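PDB 5TIP: major capsid protein from Paramecium bursaria Chlorella virus 1, which self-assembles as trimers into the large icosahedral capsid of the virus, about 190 nm across, and carries N-linked glycans. Local coordinates for residues Leu91-Glu96 against Tyr175-Ser180; Asn255-Tyr260 against Ser365-Phe370; Gly303-Gln308 against Gly343-Ala348; Lys383-Asp388 against Thr401-Thr406. One frame throughout, in Å; residues are numbered along the deposited sequence.

Vp54 is built from two jelly-roll domains, and the four contacts are shared unequally between them. Interaction 1 lies in the N-terminal part, comes first along the chain and pairs inner strands of a four-stranded sheet. The other three lie in the C-terminal part, where interaction 3 falls between the two segments of interaction 2 and interaction 4 follows. Interactions 1 and 2 have centres 27 Å apart and do not touch. Interactions 3 and 4, with centres 18 Å apart, do meet, through the Glu307-Lys383 salt bridge and Gln308. Interactions 2 and 3 both reach neighbouring subunits of the trimer, whereas interaction 4 carries glycan.

Interaction 1 of 4, residues Leu91-Glu96 against Tyr175-Ser180; sequences LLQDVE and YFTLAS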
# COMPACT_ATOMS: atom_id res chain seq x y z
N LEU A 91 18.96 2.01 19.63
CA LEU A 91 20.14 2.79 20.00
C LEU A 91 19.77 4.25 20.23
O LEU A 91 20.34 4.91 21.11
CB LEU A 91 21.21 2.66 18.91
CG LEU A 91 22.55 3.35 19.19
CD1 LEU A 91 23.18 2.77 20.45
CD2 LEU A 91 23.48 3.19 18.01
N LEU A 92 18.83 4.78 19.44
CA LEU A 92 18.33 6.14 19.63
C LEU A 92 17.29 6.10 20.74
O LEU A 92 16.07 6.06 20.50
CB LEU A 92 17.75 6.67 18.32
CG LEU A 92 17.75 8.19 18.15
CD1 LEU A 92 19.17 8.70 18.22
CD2 LEU A 92 17.10 8.58 16.84
N GLN A 93 17.78 6.10 21.98
CA GLN A 93 16.90 5.88 23.13
C GLN A 93 15.86 6.99 23.25
O GLN A 93 14.68 6.72 23.48
CB GLN A 93 17.72 5.76 24.41
CG GLN A 93 16.88 5.61 25.66
CD GLN A 93 17.71 5.29 26.89
OE1 GLN A 93 18.26 4.20 27.01
NE2 GLN A 93 17.79 6.25 27.81
N ASP A 94 16.29 8.24 23.12
CA ASP A 94 15.35 9.35 23.09
C ASP A 94 15.98 10.51 22.35
O ASP A 94 17.20 10.66 22.31
CB ASP A 94 14.91 9.78 24.50
CG ASP A 94 16.07 10.15 25.40
OD1 ASP A 94 16.67 11.23 25.19
OD2 ASP A 94 16.38 9.37 26.33
N VAL A 95 15.12 11.34 21.74
CA VAL A 95 15.56 12.52 21.00
C VAL A 95 14.61 13.66 21.34
O VAL A 95 13.39 13.50 21.33
CB VAL A 95 15.60 12.26 19.48
CG1 VAL A 95 14.30 11.61 19.00
CG2 VAL A 95 15.88 13.54 18.72
N GLU A 96 15.19 14.82 21.67
CA GLU A 96 14.44 15.98 22.12
C GLU A 96 14.65 17.14 21.16
O GLU A 96 15.79 17.44 20.79
CB GLU A 96 14.88 16.39 23.53
CG GLU A 96 14.16 17.60 24.10
CD GLU A 96 14.72 18.01 25.44
OE1 GLU A 96 15.71 17.41 25.89
OE2 GLU A 96 14.16 18.95 26.06
N TYR A 175 18.72 16.89 21.14
CA TYR A 175 19.43 16.23 22.23
C TYR A 175 19.20 14.73 22.13
O TYR A 175 18.07 14.25 22.30
CB TYR A 175 18.95 16.77 23.58
CG TYR A 175 19.31 18.22 23.80
CD1 TYR A 175 20.55 18.58 24.33
CD2 TYR A 175 18.43 19.23 23.46
CE1 TYR A 175 20.88 19.91 24.52
CE2 TYR A 175 18.75 20.55 23.65
CZ TYR A 175 19.97 20.89 24.18
OH TYR A 175 20.29 22.21 24.37
N PHE A 176 20.26 13.99 21.84
CA PHE A 176 20.18 12.54 21.69
C PHE A 176 20.68 11.84 22.94
O PHE A 176 21.60 12.32 23.62
CB PHE A 176 20.99 12.08 20.47
CG PHE A 176 20.55 12.70 19.18
CD1 PHE A 176 19.54 12.12 18.43
CD2 PHE A 176 21.15 13.85 18.71
CE1 PHE A 176 19.13 12.68 17.23
CE2 PHE A 176 20.75 14.42 17.52
CZ PHE A 176 19.74 13.84 16.78
N THR A 177 20.08 10.70 23.24
CA THR A 177 20.53 9.81 24.30
C THR A 177 20.67 8.42 23.71
O THR A 177 19.70 7.87 23.17
CB THR A 177 19.56 9.79 25.48
OG1 THR A 177 19.45 11.11 26.03
CG2 THR A 177 20.03 8.83 26.55
N LEU A 178 21.87 7.85 23.78
CA LEU A 178 22.14 6.54 23.20
C LEU A 178 21.88 5.45 24.22
O LEU A 178 22.18 5.60 25.41
CB LEU A 178 23.57 6.45 22.69
CG LEU A 178 23.96 7.42 21.58
CD1 LEU A 178 25.31 7.01 21.01
CD2 LEU A 178 22.90 7.45 20.50
N ALA A 179 21.31 4.34 23.75
CA ALA A 179 21.05 3.21 24.63
C ALA A 179 22.36 2.62 25.14
O ALA A 179 23.41 2.72 24.49
CB ALA A 179 20.25 2.14 23.89
N SER A 180 22.30 2.01 26.32
CA SER A 180 23.50 1.42 26.91
C SER A 180 23.76 0.03 26.36
O SER A 180 24.89 -0.30 25.98
CB SER A 180 23.36 1.39 28.43
OG SER A 180 23.14 2.69 28.94
O HOH W 1 20.04 2.10 28.12
O HOH W 2 21.37 5.19 28.26
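Leu92 and Val95 close on the ring of Phe176 in the tight half of this contact. Leu92 CD1 comes within 3.4 Å of Phe176 CD1, while Val95 CG2 reaches Phe176 CE1 at 3.7 Å, the latter two side chains lying side by side and pointing the same way. Val71 and Val203 pack on the Phe176 side chain, and Leu178 on this face meets Phe73 and Met201, so the face is turned to the second sheet of the jelly roll. Strands 92-99 and 172-178 run antiparallel here, in the middle of a four-stranded sheet. Their pairing is interrupted by a classic beta bulge, in which Gln93 and Asp94 both face Thr177 and give weak bonds to Thr177 O. On the other face, Asp94 CG stands between its backbone N and carbonyl carbon (chi1 56°), and Thr177 OG1 donates to Asp94 OD1 over 2.9 Å, from the syn side and 27° out of the carboxylate plane. Lys54 also bonds to that hydroxyl. The solvent side is looser: the extended Gln93 chain sets OE1 near Ala179 CA and NE2 near Thr177 CG2, and a water bridges Gln93 OE1 (3.0 Å) to Ser180 N.

Interaction 2 of 4, residues Asn255-Tyr260 against Ser365-Phe370; sequences NHPTKY and SGTCNF. With HG (mercury (II) ion), chain T.
Thr258 and Cys368 form the centre of this contact, an antiparallel hydrogen-bonded pair. Thr258 N donates to Cys368 O, and Cys368 N returns a bond to Thr258 O at 3.0 Å. One residue along, Pro257 and Asn369 come as near as 3.8 Å between their CA atoms, the proline ring and the amide lying side by side. Pro257 CB also meets Thr367 OG1 at 3.4 Å. On the opposite face the side chain of Thr258 crosses the ring of Phe370, with OG1 3.3 Å from Phe370 CD1.

His256 O is gripped twice. Phe370 N donates to it at 3.1 Å and Thr258 OG1 at 3.2 Å, from opposite faces of the carbonyl plane; the hydroxyl can turn back to this oxygen because OG1 sits beside its own backbone N (chi1 -61°). Cys368 SG, anti to the backbone N (chi1 173°), binds a mercury ion at 2.5 Å, probably a heavy-atom label from crystallography rather than a native site, and Phe370 CZ lies 3.8 Å from the same metal.

Further out, Asn369 OD1 accepts from Ser371 N, and Lys259 NZ makes a salt bridge with Glu228. Gln13 of a second subunit packs on Pro257, and Tyr33 of a third subunit packs on Thr367. The short strand 368-369 is thus added antiparallel to the start of strand 257-266, whose sheet also holds strand 412-426, in the C-terminal jelly roll of a double jelly-roll capsid protein, where Pro257, Thr367 and Asn369 face neighbouring subunits.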
# COMPACT_ATOMS: atom_id res chain seq x y z
N ASN A 255 -2.94 16.25 28.15
CA ASN A 255 -3.53 17.57 27.95
C ASN A 255 -3.69 17.82 26.46
O ASN A 255 -3.29 16.99 25.63
CB ASN A 255 -2.69 18.67 28.61
CG ASN A 255 -2.62 18.54 30.12
OD1 ASN A 255 -1.57 18.21 30.67
ND2 ASN A 255 -3.73 18.80 30.79
N HIS A 256 -4.28 18.97 26.12
CA HIS A 256 -4.43 19.48 24.76
C HIS A 256 -5.38 18.62 23.94
O HIS A 256 -5.71 17.50 24.34
CB HIS A 256 -3.06 19.56 24.08
CG HIS A 256 -2.07 20.41 24.80
ND1 HIS A 256 -0.84 19.95 25.22
CD2 HIS A 256 -2.12 21.72 25.18
CE1 HIS A 256 -0.19 20.92 25.83
NE2 HIS A 256 -0.94 22.01 25.81
N PRO A 257 -5.88 19.13 22.80
CA PRO A 257 -6.68 18.28 21.90
C PRO A 257 -5.86 17.11 21.38
O PRO A 257 -4.87 17.30 20.67
CB PRO A 257 -7.08 19.25 20.79
CG PRO A 257 -7.04 20.59 21.42
CD PRO A 257 -5.90 20.54 22.39
N THR A 258 -6.29 15.90 21.72
CA THR A 258 -5.54 14.69 21.45
C THR A 258 -6.19 13.92 20.30
O THR A 258 -7.41 13.72 20.29
CB THR A 258 -5.48 13.81 22.70
OG1 THR A 258 -4.82 14.53 23.75
CG2 THR A 258 -4.72 12.52 22.43
N LYS A 259 -5.36 13.48 19.35
CA LYS A 259 -5.86 12.74 18.20
C LYS A 259 -6.19 11.29 18.55
O LYS A 259 -7.23 10.77 18.14
CB LYS A 259 -4.84 12.78 17.06
CG LYS A 259 -4.30 14.15 16.75
CD LYS A 259 -3.22 14.08 15.69
CE LYS A 259 -3.76 13.51 14.39
NZ LYS A 259 -2.73 13.49 13.32
N TYR A 260 -5.30 10.63 19.29
CA TYR A 260 -5.48 9.22 19.59
C TYR A 260 -4.66 8.85 20.82
O TYR A 260 -3.76 9.59 21.23
CB TYR A 260 -5.09 8.34 18.40
CG TYR A 260 -3.67 8.54 17.92
CD1 TYR A 260 -2.62 7.83 18.49
CD2 TYR A 260 -3.38 9.43 16.89
CE1 TYR A 260 -1.32 8.01 18.05
CE2 TYR A 260 -2.08 9.61 16.45
CZ TYR A 260 -1.05 8.90 17.03
OH TYR A 260 0.24 9.07 16.60
N SER A 365 -8.83 15.88 12.25
CA SER A 365 -10.07 15.22 11.86
C SER A 365 -10.77 14.64 13.08
O SER A 365 -11.29 13.53 13.04
CB SER A 365 -9.81 14.12 10.83
OG SER A 365 -8.91 13.16 11.34
N GLY A 366 -10.78 15.39 14.17
CA GLY A 366 -11.40 14.94 15.39
C GLY A 366 -10.40 14.83 16.52
O GLY A 366 -9.39 14.12 16.39
N THR A 367 -10.64 15.53 17.62
CA THR A 367 -9.74 15.51 18.76
C THR A 367 -10.56 15.46 20.04
O THR A 367 -11.78 15.67 20.04
CB THR A 367 -8.82 16.74 18.79
OG1 THR A 367 -9.61 17.94 18.86
CG2 THR A 367 -7.92 16.79 17.56
N CYS A 368 -9.88 15.17 21.14
CA CYS A 368 -10.45 15.29 22.47
C CYS A 368 -9.53 16.17 23.31
O CYS A 368 -8.33 15.90 23.40
CB CYS A 368 -10.62 13.93 23.13
SG CYS A 368 -11.12 14.08 24.85
N ASN A 369 -10.09 17.21 23.91
CA ASN A 369 -9.31 18.16 24.69
C ASN A 369 -9.16 17.61 26.10
O ASN A 369 -10.06 17.72 26.93
CB ASN A 369 -9.99 19.53 24.70
CG ASN A 369 -9.05 20.64 25.10
OD1 ASN A 369 -8.03 20.40 25.76
ND2 ASN A 369 -9.37 21.86 24.70
N PHE A 370 -7.99 17.01 26.38
CA PHE A 370 -7.70 16.50 27.71
C PHE A 370 -7.40 17.59 28.72
O PHE A 370 -7.35 17.30 29.92
CB PHE A 370 -6.53 15.52 27.65
CG PHE A 370 -6.92 14.13 27.25
CD1 PHE A 370 -7.13 13.81 25.92
CD2 PHE A 370 -7.07 13.14 28.21
CE1 PHE A 370 -7.49 12.53 25.56
CE2 PHE A 370 -7.42 11.85 27.85
CZ PHE A 370 -7.63 11.55 26.52
HG HG T . -11.43 11.86 26.01

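Interaction 3 of 4, residues Gly303-Gln308 against Gly343-Ala348; sequences GTYNEQ and GGVTPA
Thr304 and Ala348 share the one direct hydrogen bond of this contact, although neither segment has any strand here. Ala348 N donates to Thr304 O at 2.8 Å, in the carbonyl plane, while a water forms a second link, accepting from Thr304 N at 3.2 Å and donating to Ala348 O at 2.7 Å. Backbone is therefore joined to backbone twice, once directly and once through water, between two loops whose directions differ by 74°.

Tyr305 supplies much of the side-chain contact. Its CG is anti to the carbonyl carbon (chi1 -66°), and beyond it the ring lies against residues 345-347, with CD1 3.5 Å from Pro347 CA. Thr346 O lies at the ring edge, in its plane. Val345 crosses the tyrosine at about a right angle: its CG2 touches Tyr305 CE1 at 3.7 Å and its CG1 meets Tyr305 OH at 3.6 Å. On the other side of the hydrogen bond, Ala348 CB points into the bend of the first loop and lies 3.4 Å from Asn306 O.

That bend is shaped by its own polar side chains. Thr304 OG1 accepts from Asn306 N at 3.2 Å, and Asn306 OD1 accepts from Gln308 N. Tyr126 of a third subunit meets the Tyr305 ring edge-to-face, and Arg130 of that subunit bonds to Thr346 O. The arrangement is an ST turn followed by an Asx turn leading into a 3-10 segment, in a loop of the C-terminal jelly roll lying at a subunit boundary of the capsid trimer.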
# COMPACT_ATOMS: atom_id res chain seq x y z
N GLY A 303 8.23 -9.63 17.29
CA GLY A 303 6.84 -9.32 17.08
C GLY A 303 6.02 -10.53 16.67
O GLY A 303 6.54 -11.57 16.27
N THR A 304 4.70 -10.38 16.80
CA THR A 304 3.78 -11.44 16.41
C THR A 304 2.42 -10.83 16.13
O THR A 304 2.11 -9.72 16.59
CB THR A 304 3.66 -12.53 17.49
OG1 THR A 304 2.90 -13.63 16.98
CG2 THR A 304 2.97 -11.98 18.72
N TYR A 305 1.60 -11.57 15.38
CA TYR A 305 0.21 -11.21 15.15
C TYR A 305 -0.75 -12.09 15.93
O TYR A 305 -1.97 -11.92 15.81
CB TYR A 305 -0.11 -11.28 13.65
CG TYR A 305 0.63 -10.26 12.82
CD1 TYR A 305 0.31 -8.91 12.91
CD2 TYR A 305 1.64 -10.64 11.95
CE1 TYR A 305 0.99 -7.97 12.16
CE2 TYR A 305 2.32 -9.70 11.19
CZ TYR A 305 1.99 -8.37 11.30
OH TYR A 305 2.65 -7.43 10.55
N ASN A 306 -0.23 -13.01 16.74
CA ASN A 306 -1.06 -13.96 17.47
C ASN A 306 -1.68 -13.25 18.67
O ASN A 306 -0.97 -12.89 19.62
CB ASN A 306 -0.23 -15.16 17.91
CG ASN A 306 -1.08 -16.34 18.28
OD1 ASN A 306 -2.26 -16.19 18.63
ND2 ASN A 306 -0.50 -17.53 18.22
N GLU A 307 -3.00 -13.04 18.62
CA GLU A 307 -3.69 -12.41 19.74
C GLU A 307 -3.63 -13.27 21.00
O GLU A 307 -3.69 -12.75 22.12
CB GLU A 307 -5.14 -12.10 19.35
CG GLU A 307 -6.03 -11.66 20.49
CD GLU A 307 -5.56 -10.37 21.15
OE1 GLU A 307 -4.89 -9.56 20.48
OE2 GLU A 307 -5.86 -10.18 22.35
N GLN A 308 -3.50 -14.59 20.83
CA GLN A 308 -3.45 -15.49 21.98
C GLN A 308 -2.29 -15.16 22.91
O GLN A 308 -2.35 -15.49 24.10
CB GLN A 308 -3.36 -16.94 21.51
CG GLN A 308 -3.58 -17.97 22.60
CD GLN A 308 -5.04 -18.09 22.99
OE1 GLN A 308 -5.85 -18.61 22.22
NE2 GLN A 308 -5.38 -17.59 24.17
N GLY A 343 -5.79 1.46 8.22
CA GLY A 343 -5.78 0.68 7.00
C GLY A 343 -4.52 -0.13 6.78
O GLY A 343 -4.15 -0.38 5.62
N GLY A 344 -3.85 -0.55 7.84
CA GLY A 344 -2.69 -1.43 7.72
C GLY A 344 -2.90 -2.70 8.51
O GLY A 344 -3.99 -3.27 8.51
N VAL A 345 -1.85 -3.17 9.19
CA VAL A 345 -1.95 -4.30 10.11
C VAL A 345 -1.05 -4.02 11.30
O VAL A 345 0.09 -3.56 11.13
CB VAL A 345 -1.61 -5.64 9.43
CG1 VAL A 345 -0.14 -5.72 9.05
CG2 VAL A 345 -1.99 -6.80 10.34
N THR A 346 -1.56 -4.26 12.50
CA THR A 346 -0.84 -3.96 13.72
C THR A 346 -0.54 -5.24 14.47
O THR A 346 -1.45 -6.04 14.71
CB THR A 346 -1.65 -3.01 14.61
OG1 THR A 346 -1.81 -1.75 13.96
CG2 THR A 346 -0.95 -2.79 15.94
N PRO A 347 0.72 -5.49 14.84
CA PRO A 347 1.04 -6.71 15.58
C PRO A 347 0.35 -6.73 16.94
O PRO A 347 0.02 -5.69 17.50
CB PRO A 347 2.56 -6.65 15.72
CG PRO A 347 2.90 -5.21 15.58
CD PRO A 347 1.91 -4.66 14.60
N ALA A 348 0.13 -7.94 17.44
CA ALA A 348 -0.51 -8.10 18.73
C ALA A 348 0.30 -7.43 19.83
O ALA A 348 1.53 -7.36 19.77
CB ALA A 348 -0.70 -9.59 19.05
O HOH W 3 3.95 -8.07 18.93

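Interaction 4 of 4, residues Lys383-Asp388 against Thr401-Thr406; sequences KTCSID and TVTANT. With BGC (beta-D-glucopyranose), chain H; BGC (beta-D-glucopyranose), chain G.
Thr401 opens the contact with its carbonyl oxygen, which accepts from Thr384 N at 3.0 Å; a water joins this oxygen to the hydroxyls of Thr384 and Thr401. Lys383 CB packs close to the same carbonyl, while its extended chain carries NZ to Glu307. Val402 is next. Its CG2, placed between the backbone N and the carbonyl carbon, meets Ile387 CD1 at 3.6 Å, the two side chains crossing at about a right angle, and its CG1 lies 3.7 Å from Ser386 OG. Thr403 bonds through both backbone groups: its N donates to Thr384 O from well above the carbonyl plane, and its O accepts from Ile387 N at 3.0 Å. Between those two bonds strand 384-387 makes an inverse gamma turn centred on Cys385, and the register slips by one residue in a beta bulge. The parallel pairing belongs to a beta-alpha-beta unit of strand 376-387, helix 392-395 and strand 402-404. Thr403 CG2 touches Cys385 SG, and Ala404 O lies 3.3 Å from Cys385 CB. Asn405 N then donates to Ile387 O at 2.8 Å. Cys385 O is buried without a hydrogen-bonding partner, although Asn405 CA approaches it. The side chain of Asn405 is glycosylated, ND2 being bonded to C1 of a glucose. Asp388 OD1 lies beside C6 of that sugar, and Asp388 N donates to O6 of a second glucose at 3.0 Å.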
# COMPACT_ATOMS: atom_id res chain seq x y z
N LYS A 383 -6.05 -10.99 30.83
CA LYS A 383 -6.38 -12.40 30.70
C LYS A 383 -5.76 -13.19 31.85
O LYS A 383 -4.86 -12.72 32.55
CB LYS A 383 -5.89 -12.94 29.36
CG LYS A 383 -6.43 -12.21 28.15
CD LYS A 383 -5.83 -12.77 26.87
CE LYS A 383 -6.30 -12.00 25.65
NZ LYS A 383 -5.64 -12.51 24.41
N THR A 384 -6.26 -14.41 32.03
CA THR A 384 -5.67 -15.32 33.01
C THR A 384 -4.47 -16.00 32.36
O THR A 384 -4.63 -16.83 31.45
CB THR A 384 -6.70 -16.35 33.47
OG1 THR A 384 -7.82 -15.67 34.06
CG2 THR A 384 -6.09 -17.28 34.50
N CYS A 385 -3.27 -15.66 32.82
CA CYS A 385 -2.04 -16.20 32.25
C CYS A 385 -1.81 -17.61 32.78
O CYS A 385 -0.87 -17.90 33.53
CB CYS A 385 -0.87 -15.28 32.57
SG CYS A 385 -1.21 -13.53 32.26
N SER A 386 -2.70 -18.52 32.37
CA SER A 386 -2.72 -19.87 32.89
C SER A 386 -2.27 -20.93 31.89
O SER A 386 -2.14 -22.10 32.27
CB SER A 386 -4.13 -20.22 33.39
OG SER A 386 -5.08 -20.10 32.34
N ILE A 387 -2.03 -20.56 30.63
CA ILE A 387 -1.64 -21.53 29.62
C ILE A 387 -0.17 -21.87 29.77
O ILE A 387 0.67 -21.00 30.03
CB ILE A 387 -1.93 -20.99 28.21
CG1 ILE A 387 -3.38 -20.55 28.08
CG2 ILE A 387 -1.59 -22.04 27.16
CD1 ILE A 387 -3.69 -19.95 26.72
N ASP A 388 0.16 -23.15 29.61
CA ASP A 388 1.55 -23.58 29.63
C ASP A 388 2.21 -23.07 28.35
O ASP A 388 1.86 -23.50 27.26
CB ASP A 388 1.64 -25.10 29.73
CG ASP A 388 3.07 -25.62 29.74
OD1 ASP A 388 4.03 -24.82 29.66
OD2 ASP A 388 3.24 -26.85 29.82
N THR A 401 -10.02 -15.69 26.81
CA THR A 401 -9.68 -14.87 27.97
C THR A 401 -8.44 -15.37 28.70
O THR A 401 -8.23 -14.99 29.86
CB THR A 401 -10.87 -14.81 28.92
OG1 THR A 401 -11.21 -16.13 29.36
CG2 THR A 401 -12.08 -14.19 28.23
N VAL A 402 -7.63 -16.21 28.07
CA VAL A 402 -6.42 -16.73 28.69
C VAL A 402 -5.23 -16.51 27.75
O VAL A 402 -5.39 -16.36 26.54
CB VAL A 402 -6.54 -18.22 29.06
CG1 VAL A 402 -7.54 -18.40 30.20
CG2 VAL A 402 -6.96 -19.03 27.85
N THR A 403 -4.04 -16.51 28.34
CA THR A 403 -2.80 -16.38 27.59
C THR A 403 -1.72 -17.19 28.30
O THR A 403 -1.96 -17.81 29.34
CB THR A 403 -2.38 -14.91 27.44
OG1 THR A 403 -1.20 -14.83 26.64
CG2 THR A 403 -2.12 -14.29 28.80
N ALA A 404 -0.53 -17.20 27.72
CA ALA A 404 0.58 -17.98 28.26
C ALA A 404 1.01 -17.43 29.62
O ALA A 404 0.90 -16.23 29.89
CB ALA A 404 1.76 -17.98 27.30
N ASN A 405 1.50 -18.33 30.47
CA ASN A 405 1.93 -17.93 31.81
C ASN A 405 3.13 -16.99 31.77
O ASN A 405 3.41 -16.32 32.77
CB ASN A 405 2.27 -19.16 32.65
CG ASN A 405 3.56 -19.82 32.23
OD1 ASN A 405 3.90 -19.87 31.05
ND2 ASN A 405 4.32 -20.30 33.21
N THR A 406 3.85 -16.93 30.65
CA THR A 406 4.98 -16.02 30.53
C THR A 406 4.55 -14.58 30.33
O THR A 406 5.41 -13.70 30.30
CB THR A 406 5.88 -16.44 29.36
OG1 THR A 406 5.11 -16.46 28.15
CG2 THR A 406 6.46 -17.83 29.61
C2 BGC H . 6.52 -20.50 33.98
C3 BGC H . 7.85 -21.23 33.85
C4 BGC H . 7.61 -22.69 33.51
C5 BGC H . 6.62 -22.85 32.37
C6 BGC H . 6.32 -24.33 32.13
C1 BGC H . 5.61 -20.78 32.77
O2 BGC H . 6.76 -19.09 34.06
O3 BGC H . 8.57 -21.20 35.09
O4 BGC H . 8.86 -23.30 33.15
O5 BGC H . 5.41 -22.17 32.63
O6 BGC H . 5.72 -24.89 33.30
C2 BGC G . -5.54 -25.77 26.83
C3 BGC G . -5.64 -26.83 27.92
C4 BGC G . -4.49 -26.66 28.90
C5 BGC G . -4.45 -25.23 29.44
C6 BGC G . -3.29 -25.05 30.41
C1 BGC G . -5.39 -24.37 27.42
O2 BGC G . -6.71 -25.82 26.01
O3 BGC G . -5.54 -28.12 27.32
O4 BGC G . -4.63 -27.58 29.99
O5 BGC G . -4.31 -24.31 28.36
O6 BGC G . -2.06 -25.17 29.70
O HOH W 4 -9.94 -15.64 32.07